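PDB 3BLX: isocitrate dehydrogenase [NAD] subunit 1, mitochondrial from Saccharomyces cerevisiae, which catalyses, as part of an octamer with subunit IDH2, the NAD-dependent oxidative decarboxylation of isocitrate to 2-oxoglutarate in the citric acid cycle, and also binds mitochondrial mRNA leaders. Local coordinates for residues Ala286-Met291 and Ser333-Phe338. Numbering follows the deposited sequence.
Sequences ANPTAM and SSTTDF
Two capped helix starts pack together, those of helix 289-302 and the C-terminal helix 335-347. No hydrogen bond joins them. From helix 335-347, T335 and F338 carry the contact. The CG of F338 stands anti to the backbone N (chi1 -177°), which carries the ring to P288 and T289. F338 CD2 lies 3.5 Å from P288 CD. F338 CE2 lies 3.5 Å from T289 OG1; the two side chains cross at about a right angle. T335 directs its CB toward the other segment, 4.1 Å from P288 CG. Its CG2 lies by the backbone of A286.

N287 lies ahead of helix 289-302, and its side chain brings OD1 to T289. OD1 accepts from T289 N at 3.2 Å and from T289 OG1 at 2.8 Å, both donors above the carbonyl plane. N287 ND2 is hydrogen-bonded to D328 OD1, so both ends of the amide are held. An alanine here would lack OD1, ND2 and the bond to D328, and would probably loosen the start of helix 289-302 and the T289 hydroxyl. At the other helix start, S334 is the N-cap: its OG accepts from D337 N at 3.1 Å, and S334 N returns a weak bond to D337 OD2.

T318 and I319 also touch F338. Away from the annotated sites, the buried touching residues join two N-terminally capped helices packed start to start, one closed by the S334-D337 capping box.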
ATOM      1  N   ALA E 286      43.120  19.362   8.780  1.00 49.46           N
ATOM      2  CA  ALA E 286      41.700  19.748   8.801  1.00 43.98           C
ATOM      3  C   ALA E 286      41.065  19.753  10.209  1.00 39.34           C
ATOM      4  O   ALA E 286      41.448  18.964  11.055  1.00 40.23           O
ATOM      5  CB  ALA E 286      40.925  18.852   7.879  1.00 21.28           C
ATOM      6  N   ASN E 287      40.121  20.656  10.459  1.00 31.24           N
ATOM      7  CA  ASN E 287      39.439  20.692  11.745  1.00 24.49           C
ATOM      8  C   ASN E 287      38.341  19.643  11.817  1.00 28.06           C
ATOM      9  O   ASN E 287      37.417  19.675  11.004  1.00 41.27           O
ATOM     10  CB  ASN E 287      38.840  22.079  11.989  1.00 23.91           C
ATOM     11  CG  ASN E 287      38.516  22.319  13.452  1.00 36.35           C
ATOM     12  OD1 ASN E 287      38.604  21.399  14.275  1.00 35.24           O
ATOM     13  ND2 ASN E 287      38.142  23.555  13.789  1.00 31.05           N
ATOM     14  N   PRO E 288      38.426  18.702  12.792  1.00 29.44           N
ATOM     15  CA  PRO E 288      37.454  17.608  12.923  1.00 25.25           C
ATOM     16  C   PRO E 288      36.261  17.994  13.782  1.00 29.81           C
ATOM     17  O   PRO E 288      35.360  17.184  13.904  1.00 27.21           O
ATOM     18  CB  PRO E 288      38.237  16.511  13.641  1.00 19.38           C
ATOM     19  CG  PRO E 288      39.509  17.142  14.087  1.00 43.56           C
ATOM     20  CD  PRO E 288      39.442  18.615  13.845  1.00 34.21           C
ATOM     21  N   THR E 289      36.264  19.195  14.360  1.00 24.34           N
ATOM     22  CA  THR E 289      35.213  19.643  15.277  1.00 34.51           C
ATOM     23  C   THR E 289      33.762  19.448  14.771  1.00 33.30           C
ATOM     24  O   THR E 289      32.911  18.944  15.497  1.00 28.76           O
ATOM     25  CB  THR E 289      35.439  21.131  15.691  1.00 33.13           C
ATOM     26  OG1 THR E 289      36.702  21.248  16.332  1.00 29.06           O
ATOM     27  CG2 THR E 289      34.389  21.606  16.636  1.00 27.94           C
ATOM     28  N   ALA E 290      33.498  19.852  13.530  1.00 25.14           N
ATOM     29  CA  ALA E 290      32.166  19.784  12.951  1.00 24.61           C
ATOM     30  C   ALA E 290      31.712  18.350  12.877  1.00 23.08           C
ATOM     31  O   ALA E 290      30.605  18.037  13.253  1.00 27.40           O
ATOM     32  CB  ALA E 290      32.126  20.441  11.565  1.00 19.89           C
ATOM     33  N   MET E 291      32.577  17.478  12.392  1.00 22.02           N
ATOM     34  CA  MET E 291      32.292  16.044  12.372  1.00 26.76           C
ATOM     35  C   MET E 291      32.063  15.471  13.787  1.00 29.44           C
ATOM     36  O   MET E 291      31.118  14.741  14.008  1.00 24.75           O
ATOM     37  CB  MET E 291      33.407  15.279  11.660  1.00 15.97           C
ATOM     38  CG  MET E 291      33.059  13.882  11.363  1.00 33.12           C
ATOM     39  SD  MET E 291      31.603  13.794  10.334  1.00 30.36           S
ATOM     40  CE  MET E 291      32.243  14.383   8.782  1.00 47.38           C
ATOM     41  N   SER E 333      48.478  22.785  15.541  1.00 53.66           N
ATOM     42  CA  SER E 333      48.492  21.334  15.655  1.00 44.41           C
ATOM     43  C   SER E 333      47.739  20.636  14.525  1.00 44.47           C
ATOM     44  O   SER E 333      46.856  21.218  13.890  1.00 44.10           O
ATOM     45  CB  SER E 333      47.907  20.937  17.000  1.00 46.61           C
ATOM     46  OG  SER E 333      48.238  21.930  17.953  1.00 55.80           O
ATOM     47  N   SER E 334      48.106  19.387  14.278  1.00 38.56           N
ATOM     48  CA  SER E 334      47.451  18.545  13.275  1.00 54.41           C
ATOM     49  C   SER E 334      46.120  17.998  13.796  1.00 59.21           C
ATOM     50  O   SER E 334      45.835  18.082  14.995  1.00 43.16           O
ATOM     51  CB  SER E 334      48.356  17.364  12.924  1.00 49.84           C
ATOM     52  OG  SER E 334      48.342  16.392  13.958  1.00 48.22           O
ATOM     53  N   THR E 335      45.320  17.412  12.908  1.00 37.02           N
ATOM     54  CA  THR E 335      44.009  16.933  13.327  1.00 52.63           C
ATOM     55  C   THR E 335      44.218  15.818  14.343  1.00 40.02           C
ATOM     56  O   THR E 335      43.502  15.736  15.321  1.00 37.52           O
ATOM     57  CB  THR E 335      43.048  16.526  12.136  1.00 44.77           C
ATOM     58  OG1 THR E 335      42.810  15.119  12.132  1.00 57.94           O
ATOM     59  CG2 THR E 335      43.595  16.925  10.787  1.00 31.10           C
ATOM     60  N   THR E 336      45.233  14.996  14.115  1.00 35.29           N
ATOM     61  CA  THR E 336      45.637  13.942  15.039  1.00 39.68           C
ATOM     62  C   THR E 336      46.001  14.451  16.442  1.00 52.68           C
ATOM     63  O   THR E 336      45.587  13.870  17.448  1.00 38.01           O
ATOM     64  CB  THR E 336      46.818  13.156  14.456  1.00 55.17           C
ATOM     65  OG1 THR E 336      46.308  12.067  13.690  1.00 44.74           O
ATOM     66  CG2 THR E 336      47.719  12.595  15.545  1.00 65.07           C
ATOM     67  N   ASP E 337      46.771  15.536  16.512  1.00 48.99           N
ATOM     68  CA  ASP E 337      47.130  16.125  17.796  1.00 50.09           C
ATOM     69  C   ASP E 337      45.868  16.533  18.536  1.00 45.30           C
ATOM     70  O   ASP E 337      45.707  16.276  19.727  1.00 51.27           O
ATOM     71  CB  ASP E 337      48.043  17.349  17.617  1.00 67.58           C
ATOM     72  CG  ASP E 337      49.436  16.984  17.084  1.00 88.74           C
ATOM     73  OD1 ASP E 337      49.864  15.807  17.248  1.00 74.73           O
ATOM     74  OD2 ASP E 337      50.100  17.882  16.499  1.00 69.97           O
ATOM     75  N   PHE E 338      44.973  17.179  17.812  1.00 46.56           N
ATOM     76  CA  PHE E 338      43.742  17.699  18.376  1.00 40.89           C
ATOM     77  C   PHE E 338      42.892  16.552  18.908  1.00 42.31           C
ATOM     78  O   PHE E 338      42.353  16.627  20.008  1.00 27.64           O
ATOM     79  CB  PHE E 338      43.000  18.503  17.301  1.00 40.90           C
ATOM     80  CG  PHE E 338      41.751  19.153  17.776  1.00 39.65           C
ATOM     81  CD1 PHE E 338      41.788  20.089  18.783  1.00 47.21           C
ATOM     82  CD2 PHE E 338      40.534  18.842  17.199  1.00 42.35           C
ATOM     83  CE1 PHE E 338      40.631  20.703  19.221  1.00 52.06           C
ATOM     84  CE2 PHE E 338      39.371  19.450  17.635  1.00 40.73           C
ATOM     85  CZ  PHE E 338      39.420  20.381  18.646  1.00 37.59           C
TER